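Side-chain contacts in DTDP-4-dehydrorhamnose reductase, rfbD ortholog (PDB 1VL0), which probably reduces dTDP-6-deoxy-L-lyxo-4-hexulose to dTDP-L-rhamnose with a nicotinamide dinucleotide as hydride donor: residues 18-23 with 27-32; 78-83 with 253-258; 96-101 with 146-151. All coordinates share one frame; numbering follows the deposited sequence.

Interaction 1 of 3, residues 18-23 with 27-32; sequences TGANGQ and EIQKQL. With NAI (1,4-dihydronicotinamide adenine dinucleotide), chain D.
Gln23 and Glu27 meet one turn apart at the start of helix 23-32, where Glu27 N donates a long, weak hydrogen bond of 3.3 Å to Gln23 O. From there the two side chains part. Gln23 keeps CG beside its own backbone N (chi1 -61°) and runs extended along the pyrophosphate of the bound dinucleotide; Glu27 sets CG anti to its N (chi1 -176°) and then bends, swinging its carboxylate toward helix 197-210. There its OE2 takes the amide NE2 of Gln31 at 3.0 Å on the anti lone pair, with the oxygen close to the plane of the amide.

Gln23 grips both phosphates of the cofactor. Its backbone N reaches NAI O2A at 3.0 Å, nearly straight (166°), and its NE2 reaches NAI O2N at 3.2 Å. The amide is held at both ends, since OE1 accepts from Asn169 ND2 and NE2 also serves Leu163 O, which should fix the rotation of the group. A glutamine suits this place because its amide can give to a phosphate and accept from a neighbour at once.

Gly19 and Gly22 belong to the glycine-rich GxxGxxG loop of the Rossmann fold, between the first strand and the first helix. A type I turn joins them, closed by Gly22 N to Gly19 O. Gly19 adopts a positive phi, and Gly22, the N-cap residue, brings its CA to 3.2 Å from NAI O5B, an approach that the lack of a side chain permits.

On the flank of the loop, small Ala20 lets the extended chain of Gln29 come up alongside, so that the end of its amide lies next to the methyl and carbonyl of Ala20, while both residues also rest on Pro41 of strand 37-42.

Interaction 2 of 3, residues 78-83 with 253-258; sequences KCEEQY and RPAKRP
The short helix 76-81 meets the loop that leads from strand 242-246 toward helix 266-270, and Glu80 carries the contact by lying against Pro254 and Ala255. Its CG stands beside the backbone N; the chain then bends at chi2 (-60°) and brings one carboxylate oxygen, OE2, alongside the small methyl of Ala255, 3.8 Å from Ala255 CB, with CG also close to it. The methylene part of the chain faces the loop backbone: Glu80 CG is 3.8 Å from Pro254 O.

No direct hydrogen bond joins the two segments. Instead a water spans them, accepting from Lys256 N at 2.8 Å and donating to Glu80 OE2 at 2.9 Å. The same OE2 accepts from Ala136 N at the start of helix 136-151, so a glutamate is apt here: one oxygen gathers two donors from different parts of the structure. The loop is also anchored through Asp77, whose carboxylate forms salt bridges with Arg253 and Arg257, while Arg257 NH1 adds a weak bond to Ala255 O.

The Glu80 side chain is about 6 Å from that of NADH-binding Tyr137, near the junction of the Rossmann domain and the smaller, mainly C-terminal substrate-binding domain that flank the active site in extended short-chain dehydrogenases/reductases.

Interaction 3 of 3, residues 96-101 with 146-151; sequences NLAAAA and NFVKAL
Leu151, near the end of helix 136-151, reaches from its backbone into the alanine-rich face of helix 83-104. Its CB lies 4.1 Å from Ala98 CB and 4.2 Å from Ala99 N, so the first carbon of the side chain already touches the neighbouring helix. With CG anti to the carbonyl carbon (chi1 -66°), the chain leaves Ala98 after CB and heads for Ala99, and at the tip CD1 comes to 4.4 Å from Ala99 CB. Every one of these contacts is apolar or made with backbone, as befits a buried leucine.

One turn earlier, Val148 supplies the other surface that Ala98 packs on. The methyl of Ala98 points at the other helix and abuts the backbone itself, 3.7 Å from Val148 CA, with Val148 CG2 at 4.1 Å to one side. Alanine suits this position because a single methyl lets the helix axes close to 8.3 Å. The two segments run almost parallel, at 13°, as expected of helices that follow successive parallel strands on one side of a Rossmann sheet.

Val148 also packs on Ile108 and Gln110 of strand 107-113 and Tyr155 of strand 155-164; Leu97 and Ala100 pack against helix 52-62, and Ala99 and Leu151 also meet Tyr213 and Pro153 of a second subunit.

How the interactions relate
From the N terminus, interaction 1 comes first and closes a short local loop, tying the turn after strand 13-18 to the helix that follows it. It is complete before the others begin. Interaction 2 then opens at 78-83 and does not close until 253-258, and within that long span interaction 3 opens at 96-101 and closes at 146-151, so none of the three cross. Interaction 3 joins two helices beside the Rossmann sheet, whereas interaction 2 links the Rossmann domain to the C-terminal part. Interactions 1 and 3 touch, Thr18 OG1 lying 3.8 Å from Leu97 CD1; interaction 2 stays about 11 Å from interaction 3 at the nearest atoms.

Interaction 1 of 3, residues 18-23 with 27-32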
loop_
_atom_site.group_PDB
_atom_site.type_symbol
_atom_site.label_atom_id
_atom_site.label_comp_id
_atom_site.label_asym_id
_atom_site.label_seq_id
_atom_site.Cartn_x
_atom_site.Cartn_y
_atom_site.Cartn_z
ATOM N N THR A 18 -6.313 -22.724 -7.992
ATOM C CA THR A 18 -5.136 -22.844 -8.852
ATOM C C THR A 18 -4.049 -23.579 -8.118
ATOM O O THR A 18 -3.902 -23.424 -6.865
ATOM C CB THR A 18 -4.642 -21.474 -9.406
ATOM O OG1 THR A 18 -4.430 -20.557 -8.362
ATOM C CG2 THR A 18 -5.702 -20.814 -10.177
ATOM N N GLY A 19 -3.262 -24.361 -8.867
ATOM C CA GLY A 19 -2.225 -25.236 -8.270
ATOM C C GLY A 19 -2.882 -26.333 -7.454
ATOM O O GLY A 19 -2.415 -26.732 -6.387
ATOM N N ALA A 20 -3.999 -26.813 -7.982
ATOM C CA ALA A 20 -4.945 -27.672 -7.262
ATOM C C ALA A 20 -4.439 -29.113 -7.027
ATOM O O ALA A 20 -4.928 -29.817 -6.126
ATOM C CB ALA A 20 -6.256 -27.725 -8.023
ATOM N N ASN A 21 -3.449 -29.523 -7.813
ATOM C CA ASN A 21 -2.794 -30.804 -7.621
ATOM C C ASN A 21 -1.711 -30.810 -6.523
ATOM O O ASN A 21 -1.226 -31.883 -6.138
ATOM C CB ASN A 21 -2.179 -31.299 -8.954
ATOM C CG ASN A 21 -1.768 -32.752 -8.886
ATOM O OD1 ASN A 21 -2.561 -33.631 -8.552
ATOM N ND2 ASN A 21 -0.504 -33.002 -9.141
ATOM N N GLY A 22 -1.328 -29.646 -6.036
ATOM C CA GLY A 22 -0.295 -29.531 -4.985
ATOM C C GLY A 22 -0.805 -30.008 -3.637
ATOM O O GLY A 22 -1.975 -30.386 -3.501
ATOM N N GLN A 23 0.051 -29.953 -2.616
ATOM C CA GLN A 23 -0.343 -30.409 -1.275
ATOM C C GLN A 23 -1.600 -29.733 -0.738
ATOM O O GLN A 23 -2.526 -30.399 -0.309
ATOM C CB GLN A 23 0.793 -30.183 -0.270
ATOM C CG GLN A 23 2.010 -30.913 -0.603
ATOM C CD GLN A 23 2.960 -30.964 0.546
ATOM O OE1 GLN A 23 3.210 -32.041 1.081
ATOM N NE2 GLN A 23 3.467 -29.802 0.969
ATOM N N GLU A 27 -5.798 -30.880 -0.391
ATOM C CA GLU A 27 -6.486 -30.880 0.866
ATOM C C GLU A 27 -7.759 -30.031 0.844
ATOM O O GLU A 27 -8.791 -30.417 1.418
ATOM C CB GLU A 27 -5.558 -30.507 1.984
ATOM C CG GLU A 27 -6.184 -30.586 3.379
ATOM C CD GLU A 27 -6.701 -31.973 3.818
ATOM O OE1 GLU A 27 -6.249 -33.055 3.320
ATOM O OE2 GLU A 27 -7.583 -32.004 4.710
ATOM N N ILE A 28 -7.720 -28.896 0.145
ATOM C CA ILE A 28 -8.881 -28.044 0.056
ATOM C C ILE A 28 -9.983 -28.764 -0.715
ATOM O O ILE A 28 -11.149 -28.736 -0.320
ATOM C CB ILE A 28 -8.500 -26.740 -0.617
ATOM C CG1 ILE A 28 -7.631 -25.908 0.343
ATOM C CG2 ILE A 28 -9.745 -25.948 -1.002
ATOM C CD1 ILE A 28 -7.165 -24.567 -0.189
ATOM N N GLN A 29 -9.612 -29.409 -1.814
ATOM C CA GLN A 29 -10.602 -30.190 -2.572
ATOM C C GLN A 29 -11.262 -31.223 -1.652
ATOM O O GLN A 29 -12.469 -31.364 -1.648
ATOM C CB GLN A 29 -9.942 -30.888 -3.751
ATOM C CG GLN A 29 -9.578 -29.943 -4.817
ATOM C CD GLN A 29 -9.009 -30.608 -6.030
ATOM O OE1 GLN A 29 -7.781 -30.626 -6.234
ATOM N NE2 GLN A 29 -9.879 -31.152 -6.843
ATOM N N LYS A 30 -10.442 -31.892 -0.835
ATOM C CA LYS A 30 -10.916 -32.929 0.061
ATOM C C LYS A 30 -11.855 -32.377 1.141
ATOM O O LYS A 30 -12.920 -32.952 1.382
ATOM C CB LYS A 30 -9.728 -33.635 0.681
ATOM C CG LYS A 30 -10.050 -34.724 1.668
ATOM C CD LYS A 30 -8.784 -35.539 1.912
ATOM C CE LYS A 30 -8.825 -36.313 3.213
ATOM N NZ LYS A 30 -7.530 -37.054 3.384
ATOM N N GLN A 31 -11.515 -31.239 1.733
ATOM C CA GLN A 31 -12.377 -30.624 2.740
ATOM C C GLN A 31 -13.648 -30.001 2.154
ATOM O O GLN A 31 -14.615 -29.764 2.880
ATOM C CB GLN A 31 -11.596 -29.598 3.557
ATOM C CG GLN A 31 -10.533 -30.229 4.500
ATOM C CD GLN A 31 -9.887 -29.242 5.431
ATOM O OE1 GLN A 31 -10.419 -28.154 5.627
ATOM N NE2 GLN A 31 -8.731 -29.595 6.014
ATOM N N LEU A 32 -13.667 -29.740 0.852
ATOM C CA LEU A 32 -14.848 -29.196 0.203
ATOM C C LEU A 32 -15.775 -30.264 -0.391
ATOM O O LEU A 32 -16.866 -29.958 -0.812
ATOM C CB LEU A 32 -14.436 -28.204 -0.899
ATOM C CG LEU A 32 -13.918 -26.841 -0.451
ATOM C CD1 LEU A 32 -13.420 -26.056 -1.633
ATOM C CD2 LEU A 32 -14.943 -26.040 0.333
HETATM P PA NAI D . 3.027 -27.696 -4.188
HETATM O O1A NAI D . 4.424 -27.479 -4.698
HETATM O O2A NAI D . 2.811 -29.039 -3.536
HETATM O O5B NAI D . 2.039 -27.375 -5.411
HETATM C C5B NAI D . 2.207 -26.143 -6.084
HETATM C C4B NAI D . 1.525 -26.169 -7.446
HETATM O O4B NAI D . 2.011 -25.093 -8.245
HETATM C C3B NAI D . 1.789 -27.412 -8.294
HETATM O O3B NAI D . 0.602 -28.166 -8.451
HETATM C C2B NAI D . 2.286 -26.810 -9.617
HETATM O O2B NAI D . 2.026 -27.590 -10.776
HETATM C C1B NAI D . 1.592 -25.446 -9.549
HETATM N N9A NAI D . 1.916 -24.440 -10.578
HETATM C C8A NAI D . 3.177 -24.095 -10.976
HETATM N N7A NAI D . 3.075 -23.169 -11.951
HETATM C C5A NAI D . 1.772 -22.918 -12.215
HETATM C C6A NAI D . 1.151 -22.060 -13.125
HETATM N N6A NAI D . 1.860 -21.312 -13.956
HETATM N N1A NAI D . -0.224 -22.007 -13.168
HETATM C C2A NAI D . -0.980 -22.798 -12.297
HETATM N N3A NAI D . -0.374 -23.664 -11.422
HETATM C C4A NAI D . 1.003 -23.721 -11.358
HETATM O O3 NAI D . 2.664 -26.478 -3.209
HETATM P PN NAI D . 2.272 -26.563 -1.640
HETATM O O1N NAI D . 0.826 -26.807 -1.475
HETATM O O2N NAI D . 3.350 -27.289 -0.933
HETATM O O5D NAI D . 2.345 -24.980 -1.311
HETATM C C5D NAI D . 1.134 -24.237 -1.260
HETATM C C4D NAI D . 1.442 -22.802 -0.923
HETATM O O4D NAI D . 2.132 -22.693 0.340
HETATM C C3D NAI D . 2.315 -22.128 -1.981
HETATM O O3D NAI D . 1.660 -20.925 -2.270
HETATM C C2D NAI D . 3.670 -21.902 -1.310
HETATM O O2D NAI D . 4.418 -20.756 -1.703
HETATM C C1D NAI D . 3.236 -21.805 0.158
HETATM N N1N NAI D . 4.275 -22.201 1.107
HETATM C C2N NAI D . 4.605 -23.533 1.214
HETATM C C3N NAI D . 5.580 -23.893 2.143
HETATM C C7N NAI D . 6.227 -25.244 2.069
HETATM O O7N NAI D . 6.960 -25.669 3.186
HETATM N N7N NAI D . 6.099 -26.001 0.972
HETATM C C4N NAI D . 6.187 -22.912 2.939
HETATM C C5N NAI D . 5.843 -21.566 2.817
HETATM C C6N NAI D . 4.870 -21.244 1.875
#

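Interaction 2 of 3, residues 78-83 with 253-258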
loop_
_atom_site.group_PDB
_atom_site.type_symbol
_atom_site.label_atom_id
_atom_site.label_comp_id
_atom_site.label_asym_id
_atom_site.label_seq_id
_atom_site.Cartn_x
_atom_site.Cartn_y
_atom_site.Cartn_z
ATOM N N LYS A 78 16.361 -23.292 -6.263
ATOM C CA LYS A 78 16.199 -23.072 -7.712
ATOM C C LYS A 78 15.676 -21.670 -8.067
ATOM O O LYS A 78 15.937 -21.183 -9.159
ATOM C CB LYS A 78 15.285 -24.152 -8.353
ATOM C CG LYS A 78 16.028 -25.360 -8.927
ATOM N N CYS A 79 14.929 -21.031 -7.167
ATOM C CA CYS A 79 14.480 -19.643 -7.402
ATOM C C CYS A 79 15.653 -18.677 -7.577
ATOM O O CYS A 79 15.563 -17.716 -8.340
ATOM C CB CYS A 79 13.577 -19.141 -6.256
ATOM S SG CYS A 79 11.940 -19.893 -6.198
ATOM N N GLU A 80 16.752 -18.930 -6.874
ATOM C CA GLU A 80 17.933 -18.058 -6.955
ATOM C C GLU A 80 18.509 -18.036 -8.347
ATOM O O GLU A 80 18.959 -17.004 -8.799
ATOM C CB GLU A 80 19.031 -18.485 -5.978
ATOM C CG GLU A 80 18.672 -18.403 -4.506
ATOM C CD GLU A 80 18.303 -16.994 -4.033
ATOM O OE1 GLU A 80 18.770 -15.974 -4.610
ATOM O OE2 GLU A 80 17.541 -16.927 -3.047
ATOM N N GLU A 81 18.456 -19.172 -9.030
ATOM C CA GLU A 81 18.957 -19.269 -10.412
ATOM C C GLU A 81 17.867 -19.093 -11.476
ATOM O O GLU A 81 18.185 -18.925 -12.638
ATOM C CB GLU A 81 19.715 -20.601 -10.627
ATOM C CG GLU A 81 18.834 -21.853 -10.664
ATOM C CD GLU A 81 19.605 -23.198 -10.575
ATOM O OE1 GLU A 81 19.965 -23.765 -11.638
ATOM O OE2 GLU A 81 19.803 -23.726 -9.440
ATOM N N GLN A 82 16.597 -19.135 -11.066
ATOM C CA GLN A 82 15.456 -18.909 -11.957
ATOM C C GLN A 82 14.609 -17.721 -11.499
ATOM O O GLN A 82 13.423 -17.856 -11.343
ATOM C CB GLN A 82 14.583 -20.149 -11.982
ATOM C CG GLN A 82 15.326 -21.444 -12.266
ATOM C CD GLN A 82 14.383 -22.652 -12.460
ATOM O OE1 GLN A 82 13.339 -22.768 -11.818
ATOM N NE2 GLN A 82 14.758 -23.543 -13.369
ATOM N N TYR A 83 15.223 -16.556 -11.334
ATOM C CA TYR A 83 14.570 -15.367 -10.782
ATOM C C TYR A 83 13.389 -14.897 -11.639
ATOM O O TYR A 83 12.330 -14.565 -11.113
ATOM C CB TYR A 83 15.612 -14.252 -10.620
ATOM C CG TYR A 83 15.628 -13.584 -9.265
ATOM C CD1 TYR A 83 14.446 -13.065 -8.709
ATOM C CD2 TYR A 83 16.808 -13.453 -8.535
ATOM C CE1 TYR A 83 14.437 -12.434 -7.468
ATOM C CE2 TYR A 83 16.811 -12.808 -7.296
ATOM C CZ TYR A 83 15.623 -12.291 -6.781
ATOM O OH TYR A 83 15.646 -11.665 -5.557
ATOM N N ARG A 253 23.617 -24.009 1.238
ATOM C CA ARG A 253 22.699 -24.019 0.088
ATOM C C ARG A 253 22.638 -22.654 -0.588
ATOM O O ARG A 253 22.964 -21.651 0.036
ATOM C CB ARG A 253 21.289 -24.369 0.540
ATOM C CG ARG A 253 21.034 -25.781 1.055
ATOM C CD ARG A 253 21.262 -26.940 0.121
ATOM N NE ARG A 253 19.939 -27.417 -0.298
ATOM C CZ ARG A 253 18.998 -27.905 0.540
ATOM N NH1 ARG A 253 19.229 -28.012 1.853
ATOM N NH2 ARG A 253 17.810 -28.291 0.066
ATOM N N PRO A 254 22.243 -22.614 -1.868
ATOM C CA PRO A 254 22.138 -21.341 -2.631
ATOM C C PRO A 254 21.246 -20.253 -2.023
ATOM O O PRO A 254 21.564 -19.073 -2.145
ATOM C CB PRO A 254 21.581 -21.786 -3.996
ATOM C CG PRO A 254 21.997 -23.222 -4.125
ATOM C CD PRO A 254 21.961 -23.787 -2.722
ATOM N N ALA A 255 20.136 -20.648 -1.408
ATOM C CA ALA A 255 19.205 -19.697 -0.792
ATOM C C ALA A 255 19.448 -19.536 0.734
ATOM O O ALA A 255 19.611 -20.539 1.462
ATOM C CB ALA A 255 17.761 -20.121 -1.061
ATOM N N LYS A 256 19.470 -18.278 1.196
ATOM C CA LYS A 256 19.497 -17.955 2.628
ATOM C C LYS A 256 18.185 -18.416 3.281
ATOM O O LYS A 256 17.087 -18.070 2.804
ATOM C CB LYS A 256 19.698 -16.436 2.882
ATOM C CG LYS A 256 21.062 -15.875 2.451
ATOM C CD LYS A 256 21.126 -14.339 2.545
ATOM N N ARG A 257 18.324 -19.217 4.350
ATOM C CA ARG A 257 17.194 -19.691 5.162
ATOM C C ARG A 257 17.172 -19.009 6.511
ATOM O O ARG A 257 18.226 -18.779 7.097
ATOM C CB ARG A 257 17.277 -21.199 5.358
ATOM C CG ARG A 257 16.649 -21.947 4.196
ATOM C CD ARG A 257 17.306 -23.232 3.901
ATOM N NE ARG A 257 16.666 -23.891 2.768
ATOM C CZ ARG A 257 17.086 -23.834 1.509
ATOM N NH1 ARG A 257 18.161 -23.107 1.169
ATOM N NH2 ARG A 257 16.417 -24.516 0.582
ATOM N N PRO A 258 15.983 -18.700 7.011
ATOM C CA PRO A 258 15.860 -17.930 8.222
ATOM C C PRO A 258 16.290 -18.771 9.411
ATOM O O PRO A 258 15.984 -19.956 9.460
ATOM C CB PRO A 258 14.341 -17.629 8.311
ATOM C CG PRO A 258 13.741 -18.097 7.044
ATOM C CD PRO A 258 14.666 -19.149 6.522
HETATM O O HOH W 1 19.092 -16.278 -0.740
#

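Interaction 3 of 3, residues 96-101 with 146-151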
loop_
_atom_site.group_PDB
_atom_site.type_symbol
_atom_site.label_atom_id
_atom_site.label_comp_id
_atom_site.label_asym_id
_atom_site.label_seq_id
_atom_site.Cartn_x
_atom_site.Cartn_y
_atom_site.Cartn_z
ATOM N N ASN A 96 -2.183 -11.393 -11.759
ATOM C CA ASN A 96 -3.144 -11.714 -12.804
ATOM C C ASN A 96 -4.462 -12.195 -12.207
ATOM O O ASN A 96 -5.566 -11.830 -12.696
ATOM C CB ASN A 96 -2.589 -12.771 -13.789
ATOM C CG ASN A 96 -1.455 -12.239 -14.683
ATOM O OD1 ASN A 96 -1.332 -11.055 -14.888
ATOM N ND2 ASN A 96 -0.662 -13.141 -15.251
ATOM N N LEU A 97 -4.364 -13.029 -11.180
ATOM C CA LEU A 97 -5.547 -13.615 -10.554
ATOM C C LEU A 97 -6.338 -12.614 -9.741
ATOM O O LEU A 97 -7.579 -12.615 -9.748
ATOM C CB LEU A 97 -5.119 -14.792 -9.665
ATOM C CG LEU A 97 -4.475 -15.994 -10.369
ATOM C CD1 LEU A 97 -3.926 -16.946 -9.322
ATOM C CD2 LEU A 97 -5.481 -16.751 -11.253
ATOM N N ALA A 98 -5.625 -11.744 -9.045
ATOM C CA ALA A 98 -6.247 -10.710 -8.228
ATOM C C ALA A 98 -7.071 -9.721 -9.056
ATOM O O ALA A 98 -8.244 -9.417 -8.712
ATOM C CB ALA A 98 -5.198 -9.990 -7.382
ATOM N N ALA A 99 -6.500 -9.264 -10.173
ATOM C CA ALA A 99 -7.170 -8.326 -11.056
ATOM C C ALA A 99 -8.327 -8.967 -11.811
ATOM O O ALA A 99 -9.372 -8.342 -11.961
ATOM C CB ALA A 99 -6.211 -7.776 -12.059
ATOM N N ALA A 100 -8.117 -10.193 -12.272
ATOM C CA ALA A 100 -9.152 -10.925 -13.023
ATOM C C ALA A 100 -10.310 -11.196 -12.076
ATOM O O ALA A 100 -11.438 -11.075 -12.443
ATOM C CB ALA A 100 -8.585 -12.203 -13.579
ATOM N N ALA A 101 -10.002 -11.601 -10.849
ATOM C CA ALA A 101 -11.009 -11.741 -9.802
ATOM C C ALA A 101 -11.781 -10.451 -9.606
ATOM O O ALA A 101 -13.010 -10.447 -9.660
ATOM C CB ALA A 101 -10.377 -12.208 -8.484
ATOM N N ASN A 146 1.951 -8.018 -2.439
ATOM C CA ASN A 146 1.748 -6.606 -2.683
ATOM C C ASN A 146 0.793 -6.368 -3.834
ATOM O O ASN A 146 -0.058 -5.495 -3.800
ATOM C CB ASN A 146 3.074 -5.946 -2.992
ATOM C CG ASN A 146 3.998 -5.844 -1.758
ATOM O OD1 ASN A 146 3.580 -6.007 -0.617
ATOM N ND2 ASN A 146 5.277 -5.588 -2.021
ATOM N N PHE A 147 0.934 -7.157 -4.870
ATOM C CA PHE A 147 0.010 -7.051 -6.040
ATOM C C PHE A 147 -1.413 -7.426 -5.686
ATOM O O PHE A 147 -2.339 -6.753 -6.099
ATOM C CB PHE A 147 0.442 -8.004 -7.124
ATOM C CG PHE A 147 1.495 -7.474 -8.043
ATOM C CD1 PHE A 147 1.351 -6.238 -8.669
ATOM C CD2 PHE A 147 2.597 -8.266 -8.362
ATOM C CE1 PHE A 147 2.300 -5.779 -9.544
ATOM C CE2 PHE A 147 3.547 -7.818 -9.243
ATOM C CZ PHE A 147 3.410 -6.573 -9.832
ATOM N N VAL A 148 -1.592 -8.527 -4.954
ATOM C CA VAL A 148 -2.927 -8.992 -4.588
ATOM C C VAL A 148 -3.686 -7.875 -3.827
ATOM O O VAL A 148 -4.793 -7.534 -4.166
ATOM C CB VAL A 148 -2.850 -10.302 -3.778
ATOM C CG1 VAL A 148 -4.158 -10.624 -3.154
ATOM C CG2 VAL A 148 -2.422 -11.449 -4.666
ATOM N N LYS A 149 -3.063 -7.295 -2.818
ATOM C CA LYS A 149 -3.697 -6.282 -2.049
ATOM C C LYS A 149 -3.969 -5.020 -2.873
ATOM O O LYS A 149 -4.956 -4.317 -2.653
ATOM C CB LYS A 149 -2.824 -5.907 -0.870
ATOM C CG LYS A 149 -2.580 -7.022 0.083
ATOM C CD LYS A 149 -2.020 -6.497 1.412
ATOM C CE LYS A 149 -0.553 -6.301 1.312
ATOM N NZ LYS A 149 -0.020 -5.866 2.631
ATOM N N ALA A 150 -3.094 -4.711 -3.827
ATOM C CA ALA A 150 -3.245 -3.471 -4.603
ATOM C C ALA A 150 -4.365 -3.596 -5.591
ATOM O O ALA A 150 -5.035 -2.632 -5.881
ATOM C CB ALA A 150 -1.974 -3.162 -5.360
ATOM N N LEU A 151 -4.559 -4.799 -6.109
ATOM C CA LEU A 151 -5.494 -5.010 -7.213
ATOM C C LEU A 151 -6.891 -5.540 -6.860
ATOM O O LEU A 151 -7.735 -5.631 -7.731
ATOM C CB LEU A 151 -4.843 -5.942 -8.209
ATOM C CG LEU A 151 -3.616 -5.355 -8.914
ATOM C CD1 LEU A 151 -2.850 -6.450 -9.579
ATOM C CD2 LEU A 151 -4.013 -4.245 -9.914
#